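Local coordinates for CarG (Serratia, PDB 4O7J), which probably confers intrinsic carbapenem resistance on the bacterium, and is a structural homologue of lysozyme inhibitors, at residues R95-D100 / K106-I111; V134-S139 / D144-E149; F62-Y67 / L91-K96; Q28-N31 / H35-L38. All coordinates share one frame; numbering follows the deposited sequence.

Contact 1 of 4, residues R95-D100 / K106-I111; sequences RKTEED and KVSLTI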
loop_
_atom_site.group_PDB
_atom_site.type_symbol
_atom_site.label_atom_id
_atom_site.label_comp_id
_atom_site.label_asym_id
_atom_site.label_seq_id
_atom_site.Cartn_x
_atom_site.Cartn_y
_atom_site.Cartn_z
ATOM N N ARG A 95 -5.549 15.296 -13.028
ATOM C CA ARG A 95 -6.905 15.150 -12.549
ATOM C C ARG A 95 -7.830 16.034 -13.401
ATOM O O ARG A 95 -7.522 17.194 -13.596
ATOM C CB ARG A 95 -6.994 15.593 -11.059
ATOM C CG ARG A 95 -8.388 15.427 -10.448
ATOM C CD ARG A 95 -8.452 15.583 -8.936
ATOM N NE ARG A 95 -8.200 16.976 -8.597
ATOM C CZ ARG A 95 -9.104 17.972 -8.642
ATOM N NH1 ARG A 95 -10.380 17.771 -8.955
ATOM N NH2 ARG A 95 -8.708 19.199 -8.352
ATOM N N LYS A 96 -8.961 15.482 -13.836
ATOM C CA LYS A 96 -10.097 16.272 -14.410
ATOM C C LYS A 96 -10.719 17.093 -13.335
ATOM O O LYS A 96 -11.129 16.564 -12.272
ATOM C CB LYS A 96 -11.091 15.366 -15.089
ATOM C CG LYS A 96 -10.481 14.578 -16.241
ATOM C CD LYS A 96 -11.475 13.876 -17.119
ATOM C CE LYS A 96 -12.322 14.870 -17.892
ATOM N NZ LYS A 96 -13.305 14.190 -18.684
ATOM N N THR A 97 -10.776 18.411 -13.527
ATOM C CA THR A 97 -11.186 19.317 -12.439
ATOM C C THR A 97 -12.663 19.766 -12.445
ATOM O O THR A 97 -13.143 20.268 -11.455
ATOM C CB THR A 97 -10.278 20.561 -12.381
ATOM O OG1 THR A 97 -10.369 21.243 -13.604
ATOM C CG2 THR A 97 -8.791 20.150 -12.148
ATOM N N GLU A 98 -13.367 19.583 -13.555
ATOM C CA GLU A 98 -14.706 20.168 -13.677
ATOM C C GLU A 98 -15.684 19.268 -12.939
ATOM O O GLU A 98 -15.407 18.116 -12.766
ATOM C CB GLU A 98 -15.094 20.313 -15.124
ATOM C CG GLU A 98 -14.038 21.083 -15.961
ATOM C CD GLU A 98 -14.608 21.778 -17.178
ATOM O OE1 GLU A 98 -15.869 21.985 -17.133
ATOM O OE2 GLU A 98 -13.810 22.141 -18.144
ATOM N N GLU A 99 -16.827 19.791 -12.531
ATOM C CA GLU A 99 -17.888 18.917 -11.931
ATOM C C GLU A 99 -18.360 17.868 -12.943
ATOM O O GLU A 99 -18.580 16.691 -12.636
ATOM C CB GLU A 99 -19.051 19.803 -11.471
ATOM C CG GLU A 99 -20.218 19.046 -10.780
ATOM C CD GLU A 99 -21.046 18.166 -11.725
ATOM O OE1 GLU A 99 -21.351 18.661 -12.846
ATOM O OE2 GLU A 99 -21.347 16.949 -11.394
ATOM N N ASP A 100 -18.503 18.283 -14.172
ATOM C CA ASP A 100 -18.931 17.372 -15.271
ATOM C C ASP A 100 -17.705 16.611 -15.774
ATOM O O ASP A 100 -17.150 16.945 -16.835
ATOM C CB ASP A 100 -19.582 18.206 -16.402
ATOM C CG ASP A 100 -20.044 17.373 -17.610
ATOM O OD1 ASP A 100 -20.367 16.187 -17.448
ATOM O OD2 ASP A 100 -20.095 17.946 -18.744
ATOM N N LYS A 106 -11.161 20.507 -18.458
ATOM C CA LYS A 106 -9.870 20.924 -17.933
ATOM C C LYS A 106 -9.225 19.868 -17.060
ATOM O O LYS A 106 -9.912 19.066 -16.417
ATOM C CB LYS A 106 -9.966 22.211 -17.075
ATOM C CG LYS A 106 -10.203 23.477 -17.873
ATOM C CD LYS A 106 -10.121 24.652 -16.884
ATOM C CE LYS A 106 -10.698 25.907 -17.481
ATOM N NZ LYS A 106 -9.760 26.492 -18.463
ATOM N N VAL A 107 -7.911 19.805 -17.133
ATOM C CA VAL A 107 -7.153 18.826 -16.408
ATOM C C VAL A 107 -6.080 19.616 -15.691
ATOM O O VAL A 107 -5.420 20.470 -16.336
ATOM C CB VAL A 107 -6.486 17.729 -17.320
ATOM C CG1 VAL A 107 -5.597 16.833 -16.464
ATOM C CG2 VAL A 107 -7.482 16.921 -18.104
ATOM N N SER A 108 -5.869 19.360 -14.395
ATOM C CA SER A 108 -4.752 19.884 -13.641
ATOM C C SER A 108 -3.631 18.886 -13.515
ATOM O O SER A 108 -3.887 17.667 -13.454
ATOM C CB SER A 108 -5.126 20.323 -12.219
ATOM O OG SER A 108 -5.616 19.301 -11.441
ATOM N N LEU A 109 -2.403 19.417 -13.406
ATOM C CA LEU A 109 -1.216 18.586 -13.196
ATOM C C LEU A 109 -0.528 19.027 -11.983
ATOM O O LEU A 109 -0.117 20.190 -11.926
ATOM C CB LEU A 109 -0.290 18.646 -14.397
ATOM C CG LEU A 109 -0.766 18.077 -15.733
ATOM C CD1 LEU A 109 0.031 18.694 -16.871
ATOM C CD2 LEU A 109 -0.743 16.540 -15.784
ATOM N N THR A 110 -0.520 18.140 -10.959
ATOM C CA THR A 110 0.089 18.425 -9.653
ATOM C C THR A 110 1.410 17.681 -9.657
ATOM O O THR A 110 1.462 16.470 -9.896
ATOM C CB THR A 110 -0.758 18.004 -8.475
ATOM O OG1 THR A 110 -2.032 18.568 -8.660
ATOM C CG2 THR A 110 -0.144 18.442 -7.161
ATOM N N ILE A 111 2.481 18.441 -9.501
ATOM C CA ILE A 111 3.849 17.966 -9.516
ATOM C C ILE A 111 4.319 17.833 -8.099
ATOM O O ILE A 111 4.347 18.834 -7.309
ATOM C CB ILE A 111 4.773 19.010 -10.220
ATOM C CG1 ILE A 111 4.210 19.510 -11.557
ATOM C CG2 ILE A 111 6.197 18.493 -10.304
ATOM C CD1 ILE A 111 4.095 18.463 -12.599
HETATM O O HOH W 1 -12.630 18.245 -16.161
#
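The carbonyl oxygen of Lys106 is gripped by two donors, Thr97 N at 3.1 Å and a bridging water at 2.9 Å, at the loop end of the antiparallel beta hairpin of strands 88-96 and 107-116. Thr97 N stands above the carbonyl plane, 36° out of it, although its own N-H points almost straight at the oxygen. The same water accepts from Glu98 N, so the turn is tied to the strand end through solvent as well as directly. Deeper in the hairpin, Arg95 and Ser108 form a hydrogen-bonded pair: Ser108 N reaches Arg95 O at 2.8 Å, and Arg95 N returns a bond to Ser108 O. Lys96 and Val107 follow as the non-hydrogen-bonded pair, their side chains on one face, where Val107 packs on Ala146 and Tyr140. The amine of Lys96 turns away from the strand, where the carbonyl oxygens of Asp103, Leu101 and Gln141 hold it within the surrounding loops.

Beyond the Thr97 bond a side chain takes over. Glu98 has CG anti to its carbonyl carbon (chi1 -53°) and runs extended from there, which carries OE2 to the backbone N of Lys106 at 3.1 Å; the bond arrives on the anti side of the carboxylate, 22° out of its plane. The ammonium of Lys106 leads elsewhere, with NZ 6.0 Å from Glu98 OE2. On the face carrying Arg95 and Ser108, the methyl of Thr97 lies over one face of the Arg95 guanidinium, offset toward its rim, and the same CG2 touches Ser108 OG at 3.4 Å.

Contact 2 of 4, residues V134-S139 / D144-E149; sequences VTAQRS and DEAYQE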
loop_
_atom_site.group_PDB
_atom_site.type_symbol
_atom_site.label_atom_id
_atom_site.label_comp_id
_atom_site.label_asym_id
_atom_site.label_seq_id
_atom_site.Cartn_x
_atom_site.Cartn_y
_atom_site.Cartn_z
ATOM N N VAL A 134 -0.336 23.034 -12.221
ATOM C CA VAL A 134 -0.590 23.798 -13.405
ATOM C C VAL A 134 -1.832 23.285 -14.102
ATOM O O VAL A 134 -2.211 22.134 -13.937
ATOM C CB VAL A 134 0.602 23.892 -14.363
ATOM C CG1 VAL A 134 1.843 24.324 -13.615
ATOM C CG2 VAL A 134 0.840 22.568 -15.107
ATOM N N THR A 135 -2.524 24.162 -14.840
ATOM C CA THR A 135 -3.653 23.743 -15.589
ATOM C C THR A 135 -3.188 23.404 -16.962
ATOM O O THR A 135 -2.463 24.195 -17.587
ATOM C CB THR A 135 -4.715 24.850 -15.678
ATOM O OG1 THR A 135 -4.978 25.355 -14.379
ATOM C CG2 THR A 135 -5.966 24.339 -16.268
ATOM N N ALA A 136 -3.546 22.207 -17.469
ATOM C CA ALA A 136 -3.144 21.914 -18.802
ATOM C C ALA A 136 -3.800 22.939 -19.780
ATOM O O ALA A 136 -4.885 23.425 -19.554
ATOM C CB ALA A 136 -3.512 20.490 -19.182
ATOM N N GLN A 137 -3.147 23.186 -20.894
ATOM C CA GLN A 137 -3.586 24.196 -21.853
ATOM C C GLN A 137 -4.602 23.713 -22.867
ATOM O O GLN A 137 -5.154 24.485 -23.574
ATOM C CB GLN A 137 -2.327 24.863 -22.456
ATOM C CG GLN A 137 -1.683 25.665 -21.328
ATOM C CD GLN A 137 -0.394 26.371 -21.769
ATOM O OE1 GLN A 137 -0.427 27.216 -22.641
ATOM N NE2 GLN A 137 0.722 25.998 -21.170
ATOM N N ARG A 138 -4.868 22.413 -22.920
ATOM C CA ARG A 138 -5.892 21.862 -23.716
ATOM C C ARG A 138 -6.839 21.110 -22.781
ATOM O O ARG A 138 -6.451 20.716 -21.674
ATOM C CB ARG A 138 -5.187 20.916 -24.678
ATOM C CG ARG A 138 -6.028 20.333 -25.742
ATOM C CD ARG A 138 -5.161 19.583 -26.750
ATOM N NE ARG A 138 -5.904 19.464 -27.998
ATOM C CZ ARG A 138 -6.032 20.447 -28.894
ATOM N NH1 ARG A 138 -5.448 21.632 -28.703
ATOM N NH2 ARG A 138 -6.750 20.242 -29.995
ATOM N N SER A 139 -8.082 20.990 -23.222
ATOM C CA SER A 139 -9.076 20.185 -22.542
ATOM C C SER A 139 -9.075 18.751 -23.140
ATOM O O SER A 139 -8.752 18.554 -24.328
ATOM C CB SER A 139 -10.429 20.858 -22.654
ATOM O OG SER A 139 -10.829 20.822 -24.009
ATOM N N ASP A 144 -4.986 11.219 -18.355
ATOM C CA ASP A 144 -3.663 10.789 -18.785
ATOM C C ASP A 144 -3.245 11.448 -20.132
ATOM O O ASP A 144 -2.042 11.538 -20.412
ATOM C CB ASP A 144 -3.595 9.275 -18.942
ATOM C CG ASP A 144 -4.682 8.763 -19.825
ATOM O OD1 ASP A 144 -5.848 8.981 -19.446
ATOM O OD2 ASP A 144 -4.387 8.215 -20.893
ATOM N N GLU A 145 -4.213 11.937 -20.888
ATOM C CA GLU A 145 -3.849 12.631 -22.110
ATOM C C GLU A 145 -3.017 13.915 -21.863
ATOM O O GLU A 145 -2.260 14.297 -22.707
ATOM C CB GLU A 145 -5.059 12.904 -22.959
ATOM C CG GLU A 145 -5.768 11.715 -23.578
ATOM C CD GLU A 145 -7.009 12.248 -24.280
ATOM O OE1 GLU A 145 -8.064 12.224 -23.680
ATOM O OE2 GLU A 145 -6.842 12.861 -25.363
ATOM N N ALA A 146 -3.207 14.559 -20.721
ATOM C CA ALA A 146 -2.530 15.789 -20.389
ATOM C C ALA A 146 -1.029 15.574 -20.144
ATOM O O ALA A 146 -0.272 16.503 -20.115
ATOM C CB ALA A 146 -3.159 16.459 -19.183
ATOM N N TYR A 147 -0.593 14.333 -19.972
ATOM C CA TYR A 147 0.865 14.077 -19.702
ATOM C C TYR A 147 1.672 14.425 -20.970
ATOM O O TYR A 147 2.878 14.629 -20.907
ATOM C CB TYR A 147 1.154 12.617 -19.327
ATOM C CG TYR A 147 0.694 12.254 -17.948
ATOM C CD1 TYR A 147 1.133 12.964 -16.856
ATOM C CD2 TYR A 147 -0.149 11.217 -17.725
ATOM C CE1 TYR A 147 0.676 12.719 -15.607
ATOM C CE2 TYR A 147 -0.579 10.934 -16.470
ATOM C CZ TYR A 147 -0.153 11.690 -15.395
ATOM O OH TYR A 147 -0.560 11.330 -14.137
ATOM N N GLN A 148 0.999 14.526 -22.092
ATOM C CA GLN A 148 1.676 14.985 -23.341
ATOM C C GLN A 148 2.232 16.405 -23.177
ATOM O O GLN A 148 3.140 16.798 -23.917
ATOM C CB GLN A 148 0.670 14.919 -24.490
ATOM C CG GLN A 148 0.070 13.491 -24.653
ATOM C CD GLN A 148 -1.286 13.312 -25.381
ATOM O OE1 GLN A 148 -2.110 14.221 -25.480
ATOM N NE2 GLN A 148 -1.516 12.073 -25.861
ATOM N N GLU A 149 1.696 17.211 -22.249
ATOM C CA GLU A 149 2.194 18.561 -22.037
ATOM C C GLU A 149 3.348 18.627 -21.005
ATOM O O GLU A 149 3.879 19.699 -20.753
ATOM C CB GLU A 149 1.071 19.504 -21.554
ATOM C CG GLU A 149 -0.147 19.480 -22.472
ATOM C CD GLU A 149 -1.215 20.562 -22.151
ATOM O OE1 GLU A 149 -0.916 21.508 -21.430
ATOM O OE2 GLU A 149 -2.389 20.387 -22.610
#
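Residues 134-139 run off the end of an edge strand into an irregular turn, while 144-149 wind as a 3-10 segment whose backbone closes through Tyr147 N to Asp144 O and Glu149 N to Ala146 O. No backbone bond joins the two; their closest CA atoms, those of Ala136 and Ala146, stay 6.4 Å apart, and Glu149 bridges the interval with its side chain. Glu149 holds CG beside its backbone N and stretches out straight from there, so that the carboxylate meets two successive backbone N-H groups. Gln137 N gives OE1 a nearly straight bond of 2.8 Å, and Arg138 N gives OE2 a longer, more bent one of 3.2 Å. Both oxygens use their syn lone pairs, the sides turned to one another, and the carboxylate thus spans the backbone of Gln137, from its own N to that of Arg138.

In the fold this pins the 3-10 segment to the end of strand 126-135, an outer strand of the four-stranded antiparallel sheet. Tyr140 OH supplies a further bond to Glu149 OE2, giving that oxygen a side-chain partner besides Arg138 N. Three donors around one carboxylate would be expected to favour its ionised form. The guanidinium of Arg138 swings outward, its NE 6.5 Å from Glu149 OE2, and only the base of its side chain is near: CB lies 3.5 Å from that oxygen. The methyl of Ala136 lies above the carboxylate plane, CB 3.6 Å from both OE1 and OE2 of Glu149, and also packs on Ala146, CB to CB at 4.0 Å.

Contact 3 of 4, residues F62-Y67 / L91-K96; sequences FTWFDY and LVTARK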
loop_
_atom_site.group_PDB
_atom_site.type_symbol
_atom_site.label_atom_id
_atom_site.label_comp_id
_atom_site.label_asym_id
_atom_site.label_seq_id
_atom_site.Cartn_x
_atom_site.Cartn_y
_atom_site.Cartn_z
ATOM N N PHE A 62 -1.843 4.698 1.229
ATOM C CA PHE A 62 -0.437 4.515 0.927
ATOM C C PHE A 62 -0.160 3.992 -0.494
ATOM O O PHE A 62 0.995 3.757 -0.817
ATOM C CB PHE A 62 0.227 3.566 1.952
ATOM C CG PHE A 62 0.424 4.244 3.305
ATOM C CD1 PHE A 62 -0.650 4.406 4.144
ATOM C CD2 PHE A 62 1.618 4.773 3.640
ATOM C CE1 PHE A 62 -0.495 4.995 5.392
ATOM C CE2 PHE A 62 1.794 5.407 4.868
ATOM C CZ PHE A 62 0.726 5.541 5.721
ATOM N N THR A 63 -1.227 3.790 -1.256
ATOM C CA THR A 63 -1.113 3.535 -2.726
ATOM C C THR A 63 -1.826 4.645 -3.506
ATOM O O THR A 63 -2.993 4.970 -3.209
ATOM C CB THR A 63 -1.674 2.128 -3.015
ATOM O OG1 THR A 63 -0.947 1.201 -2.236
ATOM C CG2 THR A 63 -1.602 1.773 -4.456
ATOM N N TRP A 64 -1.153 5.155 -4.541
ATOM C CA TRP A 64 -1.675 6.109 -5.477
ATOM C C TRP A 64 -2.422 5.412 -6.609
ATOM O O TRP A 64 -1.812 4.745 -7.424
ATOM C CB TRP A 64 -0.558 6.982 -6.103
ATOM C CG TRP A 64 0.263 7.756 -5.144
ATOM C CD1 TRP A 64 1.234 7.260 -4.330
ATOM C CD2 TRP A 64 0.237 9.163 -4.926
ATOM N NE1 TRP A 64 1.771 8.243 -3.570
ATOM C CE2 TRP A 64 1.158 9.436 -3.884
ATOM C CE3 TRP A 64 -0.497 10.238 -5.500
ATOM C CZ2 TRP A 64 1.472 10.747 -3.481
ATOM C CZ3 TRP A 64 -0.268 11.534 -4.995
ATOM C CH2 TRP A 64 0.720 11.783 -4.021
ATOM N N PHE A 65 -3.753 5.578 -6.654
ATOM C CA PHE A 65 -4.558 4.907 -7.626
ATOM C C PHE A 65 -5.051 5.871 -8.708
ATOM O O PHE A 65 -5.362 7.069 -8.432
ATOM C CB PHE A 65 -5.774 4.247 -6.957
ATOM C CG PHE A 65 -5.466 2.980 -6.221
ATOM C CD1 PHE A 65 -5.207 1.808 -6.877
ATOM C CD2 PHE A 65 -5.478 2.989 -4.846
ATOM C CE1 PHE A 65 -4.990 0.641 -6.199
ATOM C CE2 PHE A 65 -5.205 1.820 -4.136
ATOM C CZ PHE A 65 -4.981 0.657 -4.821
ATOM N N ASP A 66 -5.191 5.338 -9.888
ATOM C CA ASP A 66 -5.976 5.991 -10.921
ATOM C C ASP A 66 -7.466 5.834 -10.625
ATOM O O ASP A 66 -7.852 4.979 -9.792
ATOM C CB ASP A 66 -5.540 5.574 -12.330
ATOM C CG ASP A 66 -6.143 4.252 -12.791
ATOM O OD1 ASP A 66 -7.253 3.858 -12.374
ATOM O OD2 ASP A 66 -5.447 3.562 -13.572
ATOM N N TYR A 67 -8.292 6.687 -11.175
ATOM C CA TYR A 67 -9.685 6.659 -10.856
ATOM C C TYR A 67 -10.505 6.877 -12.079
ATOM O O TYR A 67 -10.160 7.671 -12.888
ATOM C CB TYR A 67 -10.016 7.703 -9.814
ATOM C CG TYR A 67 -9.466 7.404 -8.428
ATOM C CD1 TYR A 67 -10.060 6.468 -7.595
ATOM C CD2 TYR A 67 -8.372 8.054 -7.949
ATOM C CE1 TYR A 67 -9.561 6.219 -6.328
ATOM C CE2 TYR A 67 -7.863 7.809 -6.710
ATOM C CZ TYR A 67 -8.465 6.905 -5.895
ATOM O OH TYR A 67 -7.934 6.698 -4.669
ATOM N N LEU A 91 6.653 12.895 -9.195
ATOM C CA LEU A 91 5.361 12.256 -9.342
ATOM C C LEU A 91 4.346 13.302 -9.796
ATOM O O LEU A 91 4.234 14.349 -9.158
ATOM C CB LEU A 91 4.963 11.656 -8.022
ATOM C CG LEU A 91 3.624 10.903 -8.072
ATOM C CD1 LEU A 91 3.603 9.716 -9.049
ATOM C CD2 LEU A 91 3.318 10.447 -6.662
ATOM N N VAL A 92 3.604 13.021 -10.836
ATOM C CA VAL A 92 2.682 13.951 -11.445
ATOM C C VAL A 92 1.292 13.366 -11.508
ATOM O O VAL A 92 1.059 12.321 -12.140
ATOM C CB VAL A 92 3.132 14.373 -12.824
ATOM C CG1 VAL A 92 2.192 15.491 -13.337
ATOM C CG2 VAL A 92 4.574 14.885 -12.747
ATOM N N THR A 93 0.381 14.015 -10.788
ATOM C CA THR A 93 -1.015 13.600 -10.744
ATOM C C THR A 93 -1.759 14.420 -11.777
ATOM O O THR A 93 -1.737 15.659 -11.712
ATOM C CB THR A 93 -1.658 13.734 -9.340
ATOM O OG1 THR A 93 -0.959 12.890 -8.422
ATOM C CG2 THR A 93 -3.136 13.309 -9.344
ATOM N N ALA A 94 -2.419 13.745 -12.724
ATOM C CA ALA A 94 -3.337 14.436 -13.646
ATOM C C ALA A 94 -4.759 14.229 -13.147
ATOM O O ALA A 94 -5.206 13.052 -12.916
ATOM C CB ALA A 94 -3.193 13.857 -14.997
ATOM N N ARG A 95 -5.549 15.296 -13.028
ATOM C CA ARG A 95 -6.905 15.150 -12.549
ATOM C C ARG A 95 -7.830 16.034 -13.401
ATOM O O ARG A 95 -7.522 17.194 -13.596
ATOM C CB ARG A 95 -6.994 15.593 -11.059
ATOM C CG ARG A 95 -8.388 15.427 -10.448
ATOM C CD ARG A 95 -8.452 15.583 -8.936
ATOM N NE ARG A 95 -8.200 16.976 -8.597
ATOM C CZ ARG A 95 -9.104 17.972 -8.642
ATOM N NH1 ARG A 95 -10.380 17.771 -8.955
ATOM N NH2 ARG A 95 -8.708 19.199 -8.352
ATOM N N LYS A 96 -8.961 15.482 -13.836
ATOM C CA LYS A 96 -10.097 16.272 -14.410
ATOM C C LYS A 96 -10.719 17.093 -13.335
ATOM O O LYS A 96 -11.129 16.564 -12.272
ATOM C CB LYS A 96 -11.091 15.366 -15.089
ATOM C CG LYS A 96 -10.481 14.578 -16.241
ATOM C CD LYS A 96 -11.475 13.876 -17.119
ATOM C CE LYS A 96 -12.322 14.870 -17.892
ATOM N NZ LYS A 96 -13.305 14.190 -18.684
#
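CD2 of Leu91 stands over the face of the Trp64 indole, a CH-pi contact in which the methyl lies 3.6 Å from the centroid of the six-membered ring and 10° off its normal. The two side chains approach from opposite directions. Leu91 puts CG anti to its backbone N (chi1 -178°) and CD2 anti to CA, so this branch is the far end of the side chain and meets the ring. CE2 and CZ2 of Trp64 are the nearest ring atoms to CD2, both at 3.7 Å. Trp64 carries CG anti to its carbonyl carbon, and the indole projects from strand 64-65 into the interior.

The polar neighbour is Thr93, two residues along the same strand and thus on the same side of it as Leu91. Its side chain crosses that of Trp64 at about a right angle, and OG1 comes obliquely to the ring, 3.7 Å from Trp64 CZ3. No hydrogen bond links the segments; the buried hydroxyl of Thr93 is satisfied by OD1 of Asn80 on the adjacent strand 78-85.

Aromatic contact continues the cluster, for Tyr112 on strand 107-116 meets Trp64 edge-to-face. Behind Trp64, Phe65 meets Phe62 of the second subunit, so this short strand has the interior on one side and the dimer interface on the other. Side chains from two antiparallel sheets meeting without backbone pairing near the centre of the chain are consistent with a sandwich-like core.

Contact 4 of 4, residues Q28-N31 / H35-L38; sequences QFDN and HPNL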
loop_
_atom_site.group_PDB
_atom_site.type_symbol
_atom_site.label_atom_id
_atom_site.label_comp_id
_atom_site.label_asym_id
_atom_site.label_seq_id
_atom_site.Cartn_x
_atom_site.Cartn_y
_atom_site.Cartn_z
ATOM N N GLN A 28 -2.278 -3.493 -9.660
ATOM C CA GLN A 28 -3.653 -3.143 -9.922
ATOM C C GLN A 28 -4.563 -3.689 -8.853
ATOM O O GLN A 28 -4.304 -4.766 -8.295
ATOM C CB GLN A 28 -4.005 -3.725 -11.316
ATOM C CG GLN A 28 -3.873 -5.230 -11.430
ATOM C CD GLN A 28 -3.784 -5.689 -12.873
ATOM O OE1 GLN A 28 -2.790 -5.425 -13.537
ATOM N NE2 GLN A 28 -4.744 -6.467 -13.324
ATOM N N PHE A 29 -5.635 -2.992 -8.607
ATOM C CA PHE A 29 -6.717 -3.485 -7.770
ATOM C C PHE A 29 -7.720 -4.089 -8.691
ATOM O O PHE A 29 -8.324 -3.352 -9.498
ATOM C CB PHE A 29 -7.315 -2.365 -6.948
ATOM C CG PHE A 29 -8.521 -2.754 -6.193
ATOM C CD1 PHE A 29 -8.539 -3.890 -5.448
ATOM C CD2 PHE A 29 -9.628 -1.890 -6.131
ATOM C CE1 PHE A 29 -9.626 -4.207 -4.664
ATOM C CE2 PHE A 29 -10.753 -2.274 -5.464
ATOM C CZ PHE A 29 -10.772 -3.416 -4.712
ATOM N N ASP A 30 -7.826 -5.414 -8.619
ATOM C CA ASP A 30 -8.823 -6.190 -9.372
ATOM C C ASP A 30 -10.099 -6.377 -8.595
ATOM O O ASP A 30 -10.110 -7.020 -7.536
ATOM C CB ASP A 30 -8.224 -7.558 -9.742
ATOM C CG ASP A 30 -7.076 -7.443 -10.703
ATOM O OD1 ASP A 30 -7.201 -6.735 -11.711
ATOM O OD2 ASP A 30 -5.993 -8.016 -10.434
ATOM N N ASN A 31 -11.212 -5.812 -9.062
ATOM C CA ASN A 31 -12.446 -5.903 -8.287
ATOM C C ASN A 31 -13.633 -6.261 -9.149
ATOM O O ASN A 31 -14.732 -5.702 -8.985
ATOM C CB ASN A 31 -12.745 -4.631 -7.481
ATOM C CG ASN A 31 -13.039 -3.456 -8.358
ATOM O OD1 ASN A 31 -12.544 -3.387 -9.484
ATOM N ND2 ASN A 31 -13.880 -2.543 -7.877
ATOM N N HIS A 35 -12.199 -2.721 -15.911
ATOM C CA HIS A 35 -10.855 -2.175 -15.844
ATOM C C HIS A 35 -10.251 -2.355 -14.472
ATOM O O HIS A 35 -10.843 -1.947 -13.495
ATOM C CB HIS A 35 -10.906 -0.681 -16.068
ATOM C CG HIS A 35 -11.610 -0.306 -17.324
ATOM N ND1 HIS A 35 -11.069 -0.540 -18.562
ATOM C CD2 HIS A 35 -12.815 0.267 -17.537
ATOM C CE1 HIS A 35 -11.908 -0.121 -19.494
ATOM N NE2 HIS A 35 -12.975 0.375 -18.898
ATOM N N PRO A 36 -9.094 -2.954 -14.343
ATOM C CA PRO A 36 -8.310 -2.764 -13.117
ATOM C C PRO A 36 -7.923 -1.315 -12.870
ATOM O O PRO A 36 -7.682 -0.557 -13.760
ATOM C CB PRO A 36 -7.045 -3.540 -13.369
ATOM C CG PRO A 36 -7.244 -4.283 -14.613
ATOM C CD PRO A 36 -8.340 -3.649 -15.362
ATOM N N ASN A 37 -7.880 -0.988 -11.599
ATOM C CA ASN A 37 -7.368 0.247 -11.125
ATOM C C ASN A 37 -5.889 0.101 -10.884
ATOM O O ASN A 37 -5.492 -0.642 -10.054
ATOM C CB ASN A 37 -8.046 0.582 -9.836
ATOM C CG ASN A 37 -8.330 2.007 -9.739
ATOM O OD1 ASN A 37 -9.455 2.451 -9.897
ATOM N ND2 ASN A 37 -7.306 2.742 -9.603
ATOM N N LEU A 38 -5.095 0.812 -11.655
ATOM C CA LEU A 38 -3.647 0.757 -11.493
ATOM C C LEU A 38 -3.227 1.659 -10.356
ATOM O O LEU A 38 -3.778 2.749 -10.145
ATOM C CB LEU A 38 -2.974 1.216 -12.768
ATOM C CG LEU A 38 -3.124 0.345 -14.004
ATOM C CD1 LEU A 38 -2.239 0.935 -15.080
ATOM C CD2 LEU A 38 -2.733 -1.073 -13.702
#
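Gln28 lies alongside Pro36, both side chains pointing the same way. Its CB begins 3.7 Å from Pro36 CB, and it also touches the end of Leu38, whose CD2 is 3.8 Å away. With CG held between the backbone N and the carbonyl carbon (chi1 60°), the chain then runs extended alongside the proline: CG and CD pass Pro36 CB, and the amide NE2 arrives 3.6 Å from Pro36 CG. That nitrogen donates to Asp30 OD1 at 3.0 Å, straight (170° at the hydrogen), within the amide plane and onto the syn lone pair of the carboxylate, which fixes the rotation of the amide. Asp30 OD1 in turn rests 3.6 Å from Pro36 CB, so both partners of the bond touch the CB-CG side of the proline.

The pairing belongs to the beta hairpin of strands 22-29 and 37-45. Phe29 and Asn37 are its hydrogen-bonded pair, with Phe29 N to Asn37 O at 2.8 Å and a longer return bond from Asn37 N to Phe29 O. Gln28 and Leu38 form the next, non-hydrogen-bonded pair.

The hairpin end also faces the second subunit: Asp30 OD2 hydrogen-bonds Ser52 OG and forms a salt bridge with Arg46, both of that chain, and the Phe29 ring meets Phe62 of the second subunit edge-to-face. On the face carrying Phe29, CB of Asn37 stays 4.2 Å from CB of Phe29.

In the fold
From the N terminus, contact 4 comes first, closing the short turn between strands 22-29 and 37-45 beside the second subunit. Contact 3 spans 23 intervening residues and joins strand 64-65, paired with 37-45, to strand 88-96, thereby linking the two antiparallel sheets. Contact 1 begins where contact 3 ends, sharing Arg95 and Lys96, and closes the hairpin into strand 107-116. Contact 2 follows in series, folding the chain after strand 126-135 back on that strand's end. None nests within another. Contacts 1 and 2 meet in one sheet, where Leu109 N probably bonds Val134 O; Tyr147 ties 144-149 to strand 88-96, and Asp66 N probably bonds Leu38 O, joining contact 3 to contact 4.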